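Local coordinates for flavin-nucleotide-binding protein (Azotobacter vinelandii, PDB 6RK0) that binds FAD and heme b as a flavocytochrome and probably works as a low-potential terminal oxidase associated with the iron-only nitrogenase, at residues Cys49-Gly53 against Val54-Thr58; Trp63-Asp67 against Arg68-His72; Ala101-Ala104 against Tyr105-Asn108. All coordinates share one frame; numbering follows the deposited sequence.

The three contacts follow one another along the chain, all in the part related to the pyridoxamine 5'-phosphate oxidase family. Contacts 1 and 2 are successive hairpins of one antiparallel sheet: strand 54-65 pairs with strand 44-51 in the first and with strand 68-74 in the second. Their centres lie about 22 Å apart. Contact 3 is the loop between strands 88-100 and 108-118, its centre about 34 Å from that of contact 1 and about 37 Å from that of contact 2. Contact 1 borders FAD, contact 2 supplies the iron-binding histidine of one heme, and contact 3 lines the other heme, so one chain contributes to two separate heme pockets of the dimer.

Contact 1: residues Cys49-Gly53 against Val54-Thr58; sequences CMMNG and VPFVT. With FAD (flavin-adenine dinucleotide), chain F.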
loop_
_atom_site.group_PDB
_atom_site.type_symbol
_atom_site.label_atom_id
_atom_site.label_comp_id
_atom_site.label_asym_id
_atom_site.label_seq_id
_atom_site.Cartn_x
_atom_site.Cartn_y
_atom_site.Cartn_z
ATOM N N CYS A 49 10.772 -6.039 -7.018
ATOM C CA CYS A 49 11.524 -6.624 -8.129
ATOM C C CYS A 49 12.821 -5.841 -8.257
ATOM O O CYS A 49 12.795 -4.609 -8.313
ATOM C CB CYS A 49 10.680 -6.560 -9.407
ATOM S SG CYS A 49 11.427 -7.472 -10.797
ATOM N N MET A 50 13.948 -6.560 -8.341
ATOM C CA MET A 50 15.242 -5.911 -8.536
ATOM C C MET A 50 15.384 -5.462 -9.976
ATOM O O MET A 50 15.356 -6.303 -10.887
ATOM C CB MET A 50 16.352 -6.914 -8.190
ATOM C CG MET A 50 17.748 -6.493 -8.615
ATOM S SD MET A 50 18.322 -5.046 -7.753
ATOM C CE MET A 50 17.733 -5.474 -6.189
ATOM N N MET A 51 15.496 -4.152 -10.188
ATOM C CA MET A 51 15.624 -3.546 -11.509
ATOM C C MET A 51 16.584 -2.388 -11.398
ATOM O O MET A 51 16.498 -1.600 -10.446
ATOM C CB MET A 51 14.270 -3.040 -12.024
ATOM C CG MET A 51 13.234 -4.153 -12.141
ATOM S SD MET A 51 11.646 -3.622 -12.796
ATOM C CE MET A 51 10.996 -2.632 -11.428
ATOM N N ASN A 52 17.525 -2.295 -12.329
ATOM C CA ASN A 52 18.459 -1.182 -12.321
ATOM C C ASN A 52 19.168 -1.039 -10.977
ATOM O O ASN A 52 19.387 0.077 -10.509
ATOM C CB ASN A 52 17.783 0.111 -12.737
ATOM C CG ASN A 52 18.759 1.181 -13.154
ATOM O OD1 ASN A 52 19.907 0.916 -13.516
ATOM N ND2 ASN A 52 18.291 2.414 -13.138
ATOM N N GLY A 53 19.480 -2.163 -10.345
ATOM C CA GLY A 53 20.245 -2.177 -9.122
ATOM C C GLY A 53 19.469 -1.846 -7.865
ATOM O O GLY A 53 20.093 -1.733 -6.803
ATOM N N VAL A 54 18.141 -1.717 -7.936
ATOM C CA VAL A 54 17.318 -1.340 -6.781
ATOM C C VAL A 54 16.176 -2.334 -6.629
ATOM O O VAL A 54 15.543 -2.702 -7.618
ATOM C CB VAL A 54 16.755 0.089 -6.975
ATOM C CG1 VAL A 54 15.736 0.483 -5.914
ATOM C CG2 VAL A 54 17.900 1.100 -6.999
ATOM N N PRO A 55 15.842 -2.731 -5.374
ATOM C CA PRO A 55 14.628 -3.527 -5.122
ATOM C C PRO A 55 13.416 -2.598 -5.144
ATOM O O PRO A 55 12.900 -2.171 -4.103
ATOM C CB PRO A 55 14.902 -4.132 -3.746
ATOM C CG PRO A 55 15.763 -3.120 -3.070
ATOM C CD PRO A 55 16.649 -2.530 -4.156
ATOM N N PHE A 56 12.999 -2.239 -6.360
ATOM C CA PHE A 56 11.870 -1.362 -6.540
ATOM C C PHE A 56 10.586 -1.966 -6.004
ATOM O O PHE A 56 10.362 -3.174 -6.069
ATOM C CB PHE A 56 11.667 -1.055 -8.027
ATOM C CG PHE A 56 12.543 0.067 -8.520
ATOM C CD1 PHE A 56 12.165 1.376 -8.315
ATOM C CD2 PHE A 56 13.731 -0.182 -9.204
ATOM C CE1 PHE A 56 12.958 2.428 -8.721
ATOM C CE2 PHE A 56 14.516 0.863 -9.634
ATOM C CZ PHE A 56 14.150 2.173 -9.412
ATOM N N VAL A 57 9.707 -1.075 -5.530
ATOM C CA VAL A 57 8.372 -1.438 -5.056
ATOM C C VAL A 57 7.338 -0.749 -5.942
ATOM O O VAL A 57 7.176 0.483 -5.868
ATOM C CB VAL A 57 8.158 -1.045 -3.582
ATOM C CG1 VAL A 57 6.769 -1.445 -3.140
ATOM C CG2 VAL A 57 9.229 -1.659 -2.672
ATOM N N THR A 58 6.673 -1.549 -6.785
ATOM C CA THR A 58 5.731 -1.004 -7.762
ATOM C C THR A 58 4.308 -1.213 -7.288
ATOM O O THR A 58 3.879 -2.379 -7.167
ATOM C CB THR A 58 5.944 -1.675 -9.114
ATOM O OG1 THR A 58 7.280 -1.438 -9.562
ATOM C CG2 THR A 58 4.951 -1.138 -10.152
HETATM P PA FAD F . 9.287 3.403 -15.523
HETATM O O1A FAD F . 8.736 4.670 -16.046
HETATM O O2A FAD F . 10.089 2.552 -16.424
HETATM O O5B FAD F . 10.105 3.670 -14.187
HETATM C C5B FAD F . 11.183 4.633 -14.198
HETATM C C4B FAD F . 11.179 5.396 -12.912
HETATM O O4B FAD F . 9.933 6.114 -12.767
HETATM C C3B FAD F . 11.249 4.542 -11.649
HETATM O O3B FAD F . 12.567 4.080 -11.372
HETATM C C2B FAD F . 10.674 5.497 -10.600
HETATM O O2B FAD F . 11.678 6.396 -10.159
HETATM C C1B FAD F . 9.603 6.257 -11.397
HETATM N N9A FAD F . 8.259 5.710 -11.189
HETATM C C8A FAD F . 7.672 4.671 -11.852
HETATM N N7A FAD F . 6.480 4.369 -11.397
HETATM C C5A FAD F . 6.272 5.272 -10.361
HETATM C C6A FAD F . 5.198 5.464 -9.469
HETATM N N6A FAD F . 4.083 4.717 -9.451
HETATM N N1A FAD F . 5.335 6.435 -8.533
HETATM C C2A FAD F . 6.453 7.173 -8.516
HETATM N N3A FAD F . 7.528 7.075 -9.311
HETATM C C4A FAD F . 7.367 6.100 -10.212
HETATM N N1 FAD F . 0.712 0.085 -13.465
HETATM C C2 FAD F . 0.315 -0.955 -14.259
HETATM O O2 FAD F . 0.958 -1.283 -15.257
HETATM N N3 FAD F . -0.806 -1.667 -13.947
HETATM C C4 FAD F . -1.613 -1.428 -12.851
HETATM O O4 FAD F . -2.570 -2.165 -12.594
HETATM C C4X FAD F . -1.224 -0.282 -12.053
HETATM N N5 FAD F . -1.988 0.048 -11.009
HETATM C C5X FAD F . -1.535 1.080 -10.183
HETATM C C6 FAD F . -2.275 1.411 -9.040
HETATM C C7 FAD F . -1.853 2.424 -8.178
HETATM C C7M FAD F . -2.685 2.772 -6.972
HETATM C C8 FAD F . -0.683 3.138 -8.479
HETATM C C8M FAD F . -0.161 4.212 -7.570
HETATM C C9 FAD F . 0.040 2.833 -9.636
HETATM C C9A FAD F . -0.378 1.819 -10.498
HETATM N N10 FAD F . 0.322 1.492 -11.680
HETATM C C10 FAD F . -0.036 0.407 -12.429
HETATM C "C1'" FAD F . 1.533 2.217 -12.096
HETATM C "C2'" FAD F . 2.813 1.534 -11.629
HETATM O "O2'" FAD F . 3.048 1.837 -10.262
HETATM C "C3'" FAD F . 4.012 2.000 -12.453
HETATM O "O3'" FAD F . 4.125 3.416 -12.347
HETATM C "C4'" FAD F . 3.938 1.613 -13.925
HETATM O "O4'" FAD F . 3.609 0.225 -14.043
HETATM C "C5'" FAD F . 5.223 1.914 -14.653
HETATM O "O5'" FAD F . 6.305 1.209 -13.988
HETATM P P FAD F . 7.696 1.051 -14.691
HETATM O O1P FAD F . 7.557 0.368 -16.029
HETATM O O2P FAD F . 8.630 0.442 -13.680
HETATM O O3P FAD F . 8.084 2.583 -14.914
#
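The hairpin that joins strands 44-51 and 54-65 reverses direction in a type I' turn from Met-51 to Val-54. Met-51 N donates to Val-54 O at 3.0 Å, nearly straight at 168°, and Val-54 N returns a bond to Met-51 O from above the carbonyl plane. Asn-52 and Gly-53 suit the two corners, where phi is positive. Farther down, Cys-49 N reaches Phe-56 O at 3.0 Å; the reverse bond, Phe-56 N to Cys-49 O, is weak, probably because the inverse gamma turn centred on Pro-55 bends the strand here. Between these hydrogen-bonded pairs, Met-50 faces Pro-55 in a non-hydrogen-bonded one. The flexible Met-50 chain bends at chi2 (65°) and chi3, so that SD lies 3.3 Å from Val-54 N and CE packs 3.7 Å from Pro-55 CD. On the sheet face of Cys-49, Met-51 and Val-54, the Phe-56 ring takes Met-51 O at its edge, with CE2 3.3 Å from that oxygen, and Val-54 CG1 over its centre. The same ring has a cation-pi partner in Arg-78 and brings CE1 to 3.1 Å from FAD O3B, while Thr-58 CG2 lies 3.5 Å from FAD O2', where a small branched side chain fits beside the ribityl chain.

Contact 2: residues Trp63-Asp67 against Arg68-His72; sequences WREGD and RVYWH. With HEM (protoporphyrin IX containing Fe), chain C.
Arg-68 closes a type II' turn with Glu-65: Arg-68 N donates to Glu-65 O, and Glu-65 N donates to Arg-68 O at 2.9 Å. Gly-66, at positive phi, takes the first corner of this turn. The Arg-68 side chain runs past Asp-67, which it meets through water 2, bound weakly by Asp-67 OD1, and it turns its NE to Ser-163. Val-69 comes next, on the sheet face of Arg-64; its CG1 lies 4.1 Å from Arg-64 CB, an apolar neighbour for the extended part of the arginine.

Tyr-70 and Trp-63 pair through their backbones in both directions, Tyr-70 N to Trp-63 O measuring 2.8 Å. Tyr-70 CB stands over the face of the indole, 3.4 Å from the centroid of the six-membered ring, a CH-pi contact. The phenol ring lies at 22° to the five-membered ring but is displaced, with little overlap, and CE1 lies 3.7 Å from Glu-65 CB. Water 1 joins Tyr-70 OH to Glu-65 O. Trp-63 CG sits between its backbone N and carbonyl carbon (chi1 67°), which folds the indole back over Tyr-70 and lets NE1 donate to Glu-65 OE2 at 3.1 Å, close to the ring plane. OE2 also accepts from Asn-135 ND2, and OE1 makes a salt bridge with Lys-132. Were Trp-63 replaced by alanine, Tyr-70 CB would probably lose its aromatic cover and Glu-65 OE2 one of its donors. Trp-71 CB points away from the partner strand, and its indole packs among strands 88-100 and 159-165. The strand then reaches His-72, whose NE2 binds the heme iron at 2.0 Å, across from water 3, while its carbonyl oxygen accepts from FAD N3. One residue thus touches both cofactors, a short route that could carry electrons between flavin and heme.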
loop_
_atom_site.group_PDB
_atom_site.type_symbol
_atom_site.label_atom_id
_atom_site.label_comp_id
_atom_site.label_asym_id
_atom_site.label_seq_id
_atom_site.Cartn_x
_atom_site.Cartn_y
_atom_site.Cartn_z
ATOM N N TRP A 63 -5.621 -9.301 -9.488
ATOM C CA TRP A 63 -6.832 -10.083 -9.294
ATOM C C TRP A 63 -6.453 -11.542 -9.066
ATOM O O TRP A 63 -5.397 -11.991 -9.506
ATOM C CB TRP A 63 -7.836 -9.910 -10.440
ATOM C CG TRP A 63 -7.443 -10.451 -11.763
ATOM C CD1 TRP A 63 -7.938 -11.603 -12.344
ATOM C CD2 TRP A 63 -6.537 -9.875 -12.741
ATOM N NE1 TRP A 63 -7.380 -11.760 -13.585
ATOM C CE2 TRP A 63 -6.545 -10.719 -13.870
ATOM C CE3 TRP A 63 -5.758 -8.710 -12.788
ATOM C CZ2 TRP A 63 -5.784 -10.423 -15.029
ATOM C CZ3 TRP A 63 -5.028 -8.402 -13.947
ATOM C CH2 TRP A 63 -5.032 -9.278 -15.033
ATOM N N ARG A 64 -7.314 -12.278 -8.377
ATOM C CA ARG A 64 -7.067 -13.683 -8.098
ATOM C C ARG A 64 -7.986 -14.546 -8.945
ATOM O O ARG A 64 -9.186 -14.264 -9.074
ATOM C CB ARG A 64 -7.323 -13.999 -6.624
ATOM C CG ARG A 64 -6.967 -15.435 -6.253
ATOM C CD ARG A 64 -7.172 -15.773 -4.793
ATOM N NE ARG A 64 -8.559 -15.770 -4.345
ATOM C CZ ARG A 64 -9.361 -16.824 -4.431
ATOM N NH1 ARG A 64 -8.958 -17.961 -5.000
ATOM N NH2 ARG A 64 -10.570 -16.751 -3.908
ATOM N N GLU A 65 -7.429 -15.609 -9.512
ATOM C CA GLU A 65 -8.229 -16.697 -10.106
ATOM C C GLU A 65 -7.721 -17.999 -9.498
ATOM O O GLU A 65 -6.590 -18.419 -9.780
ATOM C CB GLU A 65 -8.107 -16.735 -11.632
ATOM C CG GLU A 65 -8.494 -15.452 -12.304
ATOM C CD GLU A 65 -8.459 -15.546 -13.810
ATOM O OE1 GLU A 65 -8.420 -16.701 -14.376
ATOM O OE2 GLU A 65 -8.503 -14.465 -14.476
ATOM N N GLY A 66 -8.527 -18.604 -8.626
ATOM C CA GLY A 66 -8.088 -19.852 -8.016
ATOM C C GLY A 66 -6.792 -19.662 -7.252
ATOM O O GLY A 66 -6.674 -18.784 -6.381
ATOM N N ASP A 67 -5.791 -20.471 -7.584
ATOM C CA ASP A 67 -4.541 -20.491 -6.843
ATOM C C ASP A 67 -3.444 -19.597 -7.428
ATOM O O ASP A 67 -2.266 -19.777 -7.089
ATOM C CB ASP A 67 -4.029 -21.931 -6.697
ATOM C CG ASP A 67 -3.689 -22.610 -8.034
ATOM O OD1 ASP A 67 -3.732 -22.002 -9.125
ATOM O OD2 ASP A 67 -3.367 -23.813 -7.981
ATOM N N ARG A 68 -3.808 -18.603 -8.242
ATOM C CA ARG A 68 -2.836 -17.648 -8.752
ATOM C C ARG A 68 -3.413 -16.238 -8.699
ATOM O O ARG A 68 -4.634 -16.035 -8.811
ATOM C CB ARG A 68 -2.409 -17.925 -10.200
ATOM C CG ARG A 68 -1.886 -19.373 -10.390
ATOM C CD ARG A 68 -1.376 -19.637 -11.780
ATOM N NE ARG A 68 -0.150 -18.918 -12.070
ATOM C CZ ARG A 68 1.060 -19.294 -11.650
ATOM N NH1 ARG A 68 1.255 -20.404 -10.906
ATOM N NH2 ARG A 68 2.106 -18.556 -11.967
ATOM N N VAL A 69 -2.520 -15.255 -8.561
ATOM C CA VAL A 69 -2.863 -13.859 -8.750
ATOM C C VAL A 69 -2.222 -13.358 -10.021
ATOM O O VAL A 69 -1.193 -13.884 -10.477
ATOM C CB VAL A 69 -2.475 -12.953 -7.564
ATOM C CG1 VAL A 69 -3.303 -13.287 -6.348
ATOM C CG2 VAL A 69 -0.988 -12.971 -7.327
ATOM N N TYR A 70 -2.838 -12.325 -10.588
ATOM C CA TYR A 70 -2.501 -11.786 -11.888
ATOM C C TYR A 70 -2.377 -10.272 -11.791
ATOM O O TYR A 70 -3.082 -9.636 -11.004
ATOM C CB TYR A 70 -3.640 -12.077 -12.914
ATOM C CG TYR A 70 -3.825 -13.563 -13.174
ATOM C CD1 TYR A 70 -4.494 -14.377 -12.257
ATOM C CD2 TYR A 70 -3.292 -14.158 -14.324
ATOM C CE1 TYR A 70 -4.631 -15.763 -12.486
ATOM C CE2 TYR A 70 -3.437 -15.534 -14.546
ATOM C CZ TYR A 70 -4.089 -16.318 -13.617
ATOM O OH TYR A 70 -4.213 -17.656 -13.886
ATOM N N TRP A 71 -1.523 -9.695 -12.641
ATOM C CA TRP A 71 -1.439 -8.245 -12.782
ATOM C C TRP A 71 -1.052 -7.945 -14.230
ATOM O O TRP A 71 -0.632 -8.841 -14.981
ATOM C CB TRP A 71 -0.500 -7.604 -11.746
ATOM C CG TRP A 71 0.938 -8.029 -11.811
ATOM C CD1 TRP A 71 1.991 -7.324 -12.320
ATOM C CD2 TRP A 71 1.514 -9.235 -11.258
ATOM N NE1 TRP A 71 3.164 -8.022 -12.121
ATOM C CE2 TRP A 71 2.899 -9.187 -11.465
ATOM C CE3 TRP A 71 0.982 -10.342 -10.587
ATOM C CZ2 TRP A 71 3.768 -10.217 -11.039
ATOM C CZ3 TRP A 71 1.833 -11.380 -10.195
ATOM C CH2 TRP A 71 3.194 -11.285 -10.415
ATOM N N HIS A 72 -1.239 -6.694 -14.642
ATOM C CA HIS A 72 -1.088 -6.312 -16.037
ATOM C C HIS A 72 -0.292 -5.021 -16.162
ATOM O O HIS A 72 -0.201 -4.224 -15.229
ATOM C CB HIS A 72 -2.451 -6.140 -16.735
ATOM C CG HIS A 72 -3.042 -4.761 -16.563
ATOM N ND1 HIS A 72 -3.433 -4.235 -15.343
ATOM C CD2 HIS A 72 -3.254 -3.770 -17.461
ATOM C CE1 HIS A 72 -3.829 -2.992 -15.515
ATOM N NE2 HIS A 72 -3.742 -2.690 -16.787
HETATM C CHA HEM C . -1.378 0.484 -17.640
HETATM C CHB HEM C . -5.084 0.409 -14.604
HETATM C CHC HEM C . -7.409 -2.595 -17.575
HETATM C CHD HEM C . -3.834 -2.277 -20.738
HETATM C C1A HEM C . -2.207 0.723 -16.577
HETATM C C2A HEM C . -1.853 1.600 -15.468
HETATM C C3A HEM C . -2.882 1.585 -14.600
HETATM C C4A HEM C . -3.873 0.695 -15.188
HETATM C CMA HEM C . -3.065 2.323 -13.303
HETATM C CAA HEM C . -0.563 2.424 -15.339
HETATM C CBA HEM C . -0.589 3.737 -16.169
HETATM C CGA HEM C . 0.467 4.650 -15.604
HETATM O O1A HEM C . 0.150 5.663 -14.884
HETATM O O2A HEM C . 1.689 4.360 -15.827
HETATM C C1B HEM C . -6.058 -0.390 -15.143
HETATM C C2B HEM C . -7.302 -0.735 -14.495
HETATM C C3B HEM C . -7.929 -1.579 -15.327
HETATM C C4B HEM C . -7.102 -1.766 -16.504
HETATM C CMB HEM C . -7.705 -0.199 -13.126
HETATM C CAB HEM C . -9.267 -2.267 -15.208
HETATM C CBB HEM C . -10.207 -1.986 -14.312
HETATM C C1C HEM C . -6.639 -2.772 -18.687
HETATM C C2C HEM C . -7.001 -3.595 -19.802
HETATM C C3C HEM C . -6.032 -3.473 -20.714
HETATM C C4C HEM C . -5.037 -2.592 -20.159
HETATM C CMC HEM C . -8.250 -4.462 -19.842
HETATM C CAC HEM C . -5.933 -4.097 -22.080
HETATM C CBC HEM C . -7.041 -4.267 -22.839
HETATM C C1D HEM C . -2.819 -1.528 -20.153
HETATM C C2D HEM C . -1.549 -1.252 -20.756
HETATM C C3D HEM C . -0.862 -0.492 -19.901
HETATM C C4D HEM C . -1.707 -0.284 -18.738
HETATM C CMD HEM C . -1.085 -1.747 -22.124
HETATM C CAD HEM C . 0.513 0.134 -20.096
HETATM C CBD HEM C . 0.372 1.557 -20.670
HETATM C CGD HEM C . 1.725 2.111 -21.078
HETATM O O1D HEM C . 2.449 2.659 -20.225
HETATM O O2D HEM C . 2.097 1.985 -22.267
HETATM N NA HEM C . -3.448 0.182 -16.394
HETATM N NB HEM C . -5.947 -1.008 -16.362
HETATM N NC HEM C . -5.444 -2.168 -18.927
HETATM N ND HEM C . -2.911 -0.931 -18.925
HETATM FE FE HEM C . -4.423 -1.021 -17.665
HETATM O O HOH W 1 -5.344 -19.241 -12.080
HETATM O O HOH W 2 -0.563 -22.544 -10.028
HETATM O O HOH W 3 -5.265 0.698 -18.562
#

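Contact 3: residues Ala101-Ala104 against Tyr105-Asn108; sequences ARSA and YNFN. With HEM (protoporphyrin IX containing Fe), chain H.
Phe-107 bends back against the residues that precede it, and its side chain is wedged between them and a heme vinyl group. CB lies 3.4 Å from Ala-104 O and 3.5 Å from C3B of the heme. With CG anti to the carbonyl carbon (chi1 -89°), the ring is carried past Ser-103 and Ala-101. On one side CD1 comes 3.4 Å from Ser-103 O, which lies in the ring plane at the edge, so that the weakly positive C-H border faces a carbonyl oxygen. CE1 next meets Ala-101 O at 3.2 Å, and Ala-101 N stands over a face. On the other side CD2 touches CBB of the heme vinyl at 3.4 Å. CZ, the tip, is still within contact distance of the Ala-101 backbone. A flat apolar ring suits this place, since the vinyl and peptide groups press on different parts of it.

The backbone that brings it here makes a short 3-10 turn: Asn-106 N bonds to Ser-103 O, and Phe-107 N to Ala-104 O at 3.0 Å, each donor standing above the carbonyl plane. The small Ala-101 CB tucks against Asn-106 O. Water 4 links Ser-103 OG with Asn-106 ND2, which is also bound to Asp-181. The carbonyls of Tyr-105 and Phe-107 both accept from water 5, Phe-107 O at 2.7 Å. The oxygen of water 5 binds the heme FE at 2.1 Å. Two backbone acceptors would thus tend to fix the orientation of the iron-bound water.

The loop bridges strands 88-100 and 108-118: Phe-107 rests on Ile-100, and Asn-108 pairs through its backbone with Val-99. Trp-145 of the second subunit packs on Ala-104, and Glu-155 from helix 153-157 of that subunit on Tyr-105.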
loop_
_atom_site.group_PDB
_atom_site.type_symbol
_atom_site.label_atom_id
_atom_site.label_comp_id
_atom_site.label_asym_id
_atom_site.label_seq_id
_atom_site.Cartn_x
_atom_site.Cartn_y
_atom_site.Cartn_z
ATOM N N ALA A 101 -2.155 2.661 22.804
ATOM C CA ALA A 101 -1.842 1.952 24.033
ATOM C C ALA A 101 -1.468 2.944 25.134
ATOM O O ALA A 101 -1.302 4.140 24.906
ATOM C CB ALA A 101 -0.714 0.975 23.795
ATOM N N ARG A 102 -1.300 2.423 26.358
ATOM C CA ARG A 102 -0.871 3.216 27.507
ATOM C C ARG A 102 0.598 3.579 27.448
ATOM O O ARG A 102 0.995 4.566 28.074
ATOM C CB ARG A 102 -1.180 2.437 28.789
ATOM C CG ARG A 102 -2.638 2.212 29.017
ATOM C CD ARG A 102 -2.931 1.006 29.911
ATOM N NE ARG A 102 -4.352 0.790 30.065
ATOM C CZ ARG A 102 -5.145 0.266 29.134
ATOM N NH1 ARG A 102 -4.623 -0.297 28.031
ATOM N NH2 ARG A 102 -6.454 0.211 29.328
ATOM N N SER A 103 1.416 2.782 26.762
ATOM C CA SER A 103 2.813 3.106 26.515
ATOM C C SER A 103 3.040 3.272 25.025
ATOM O O SER A 103 2.421 2.571 24.206
ATOM C CB SER A 103 3.760 2.040 27.081
ATOM O OG SER A 103 3.748 0.868 26.280
ATOM N N ALA A 104 3.963 4.166 24.673
ATOM C CA ALA A 104 4.299 4.376 23.271
ATOM C C ALA A 104 4.780 3.086 22.608
ATOM O O ALA A 104 4.428 2.790 21.461
ATOM C CB ALA A 104 5.356 5.465 23.182
ATOM N N TYR A 105 5.581 2.301 23.338
ATOM C CA TYR A 105 6.167 1.083 22.825
ATOM C C TYR A 105 5.097 0.109 22.344
ATOM O O TYR A 105 5.376 -0.683 21.444
ATOM C CB TYR A 105 6.971 0.450 23.970
ATOM C CG TYR A 105 7.760 -0.776 23.650
ATOM C CD1 TYR A 105 8.982 -0.690 22.979
ATOM C CD2 TYR A 105 7.346 -2.025 24.071
ATOM C CE1 TYR A 105 9.780 -1.779 22.755
ATOM C CE2 TYR A 105 8.137 -3.152 23.833
ATOM C CZ TYR A 105 9.356 -3.015 23.175
ATOM O OH TYR A 105 10.181 -4.120 22.927
ATOM N N ASN A 106 3.906 0.105 22.967
ATOM C CA ASN A 106 2.850 -0.807 22.569
ATOM C C ASN A 106 1.770 -0.167 21.680
ATOM O O ASN A 106 0.744 -0.812 21.416
ATOM C CB ASN A 106 2.269 -1.490 23.800
ATOM C CG ASN A 106 3.145 -2.605 24.257
ATOM O OD1 ASN A 106 3.539 -3.454 23.455
ATOM N ND2 ASN A 106 3.448 -2.650 25.548
ATOM N N PHE A 107 1.999 1.028 21.146
ATOM C CA PHE A 107 1.148 1.478 20.044
ATOM C C PHE A 107 1.278 0.484 18.889
ATOM O O PHE A 107 2.276 -0.234 18.747
ATOM C CB PHE A 107 1.554 2.882 19.555
ATOM C CG PHE A 107 0.860 4.008 20.268
ATOM C CD1 PHE A 107 0.883 4.107 21.652
ATOM C CD2 PHE A 107 0.163 4.979 19.548
ATOM C CE1 PHE A 107 0.245 5.168 22.311
ATOM C CE2 PHE A 107 -0.481 6.036 20.203
ATOM C CZ PHE A 107 -0.426 6.099 21.581
ATOM N N ASN A 108 0.252 0.434 18.044
ATOM C CA ASN A 108 0.286 -0.577 17.011
ATOM C C ASN A 108 -0.733 -0.211 15.957
ATOM O O ASN A 108 -1.277 0.906 15.946
ATOM C CB ASN A 108 0.095 -1.978 17.625
ATOM C CG ASN A 108 0.928 -3.015 16.936
ATOM O OD1 ASN A 108 0.658 -3.396 15.803
ATOM N ND2 ASN A 108 1.973 -3.458 17.595
HETATM C CHA HEM H . 6.921 -2.859 16.046
HETATM C CHB HEM H . 3.387 0.226 15.070
HETATM C CHC HEM H . 5.352 3.408 18.066
HETATM C CHD HEM H . 8.711 0.199 19.295
HETATM C C1A HEM H . 5.775 -2.293 15.528
HETATM C C2A HEM H . 4.902 -2.964 14.587
HETATM C C3A HEM H . 3.904 -2.112 14.307
HETATM C C4A HEM H . 4.168 -0.892 15.082
HETATM C CMA HEM H . 2.679 -2.257 13.407
HETATM C CAA HEM H . 5.062 -4.386 14.066
HETATM C CBA HEM H . 4.544 -5.446 15.050
HETATM C CGA HEM H . 4.367 -6.728 14.284
HETATM O O1A HEM H . 3.199 -7.153 14.044
HETATM O O2A HEM H . 5.376 -7.351 13.864
HETATM C C1B HEM H . 3.601 1.373 15.816
HETATM C C2B HEM H . 2.780 2.567 15.761
HETATM C C3B HEM H . 3.341 3.443 16.580
HETATM C C4B HEM H . 4.497 2.804 17.182
HETATM C CMB HEM H . 1.556 2.767 14.890
HETATM C CAB HEM H . 2.954 4.876 16.951
HETATM C CBB HEM H . 1.815 5.481 16.660
HETATM C C1C HEM H . 6.464 2.828 18.655
HETATM C C2C HEM H . 7.327 3.449 19.618
HETATM C C3C HEM H . 8.224 2.567 20.005
HETATM C C4C HEM H . 7.942 1.342 19.268
HETATM C CMC HEM H . 7.227 4.907 20.025
HETATM C CAC HEM H . 9.337 2.675 21.019
HETATM C CBC HEM H . 9.164 3.406 22.126
HETATM C C1D HEM H . 8.564 -0.898 18.470
HETATM C C2D HEM H . 9.400 -2.072 18.468
HETATM C C3D HEM H . 8.887 -2.921 17.568
HETATM C C4D HEM H . 7.719 -2.281 16.997
HETATM C CMD HEM H . 10.647 -2.270 19.335
HETATM C CAD HEM H . 9.367 -4.337 17.256
HETATM C CBD HEM H . 8.554 -5.344 18.105
HETATM C CGD HEM H . 9.199 -6.704 18.045
HETATM O O1D HEM H . 9.016 -7.409 17.016
HETATM O O2D HEM H . 9.853 -7.134 19.019
HETATM N NA HEM H . 5.313 -1.032 15.833
HETATM N NB HEM H . 4.637 1.533 16.705
HETATM N NC HEM H . 6.865 1.529 18.432
HETATM N ND HEM H . 7.526 -1.047 17.570
HETATM FE FE HEM H . 6.103 0.254 17.105
HETATM O O HOH W 4 2.415 -1.098 27.805
HETATM O O HOH W 5 4.965 -0.587 18.639
#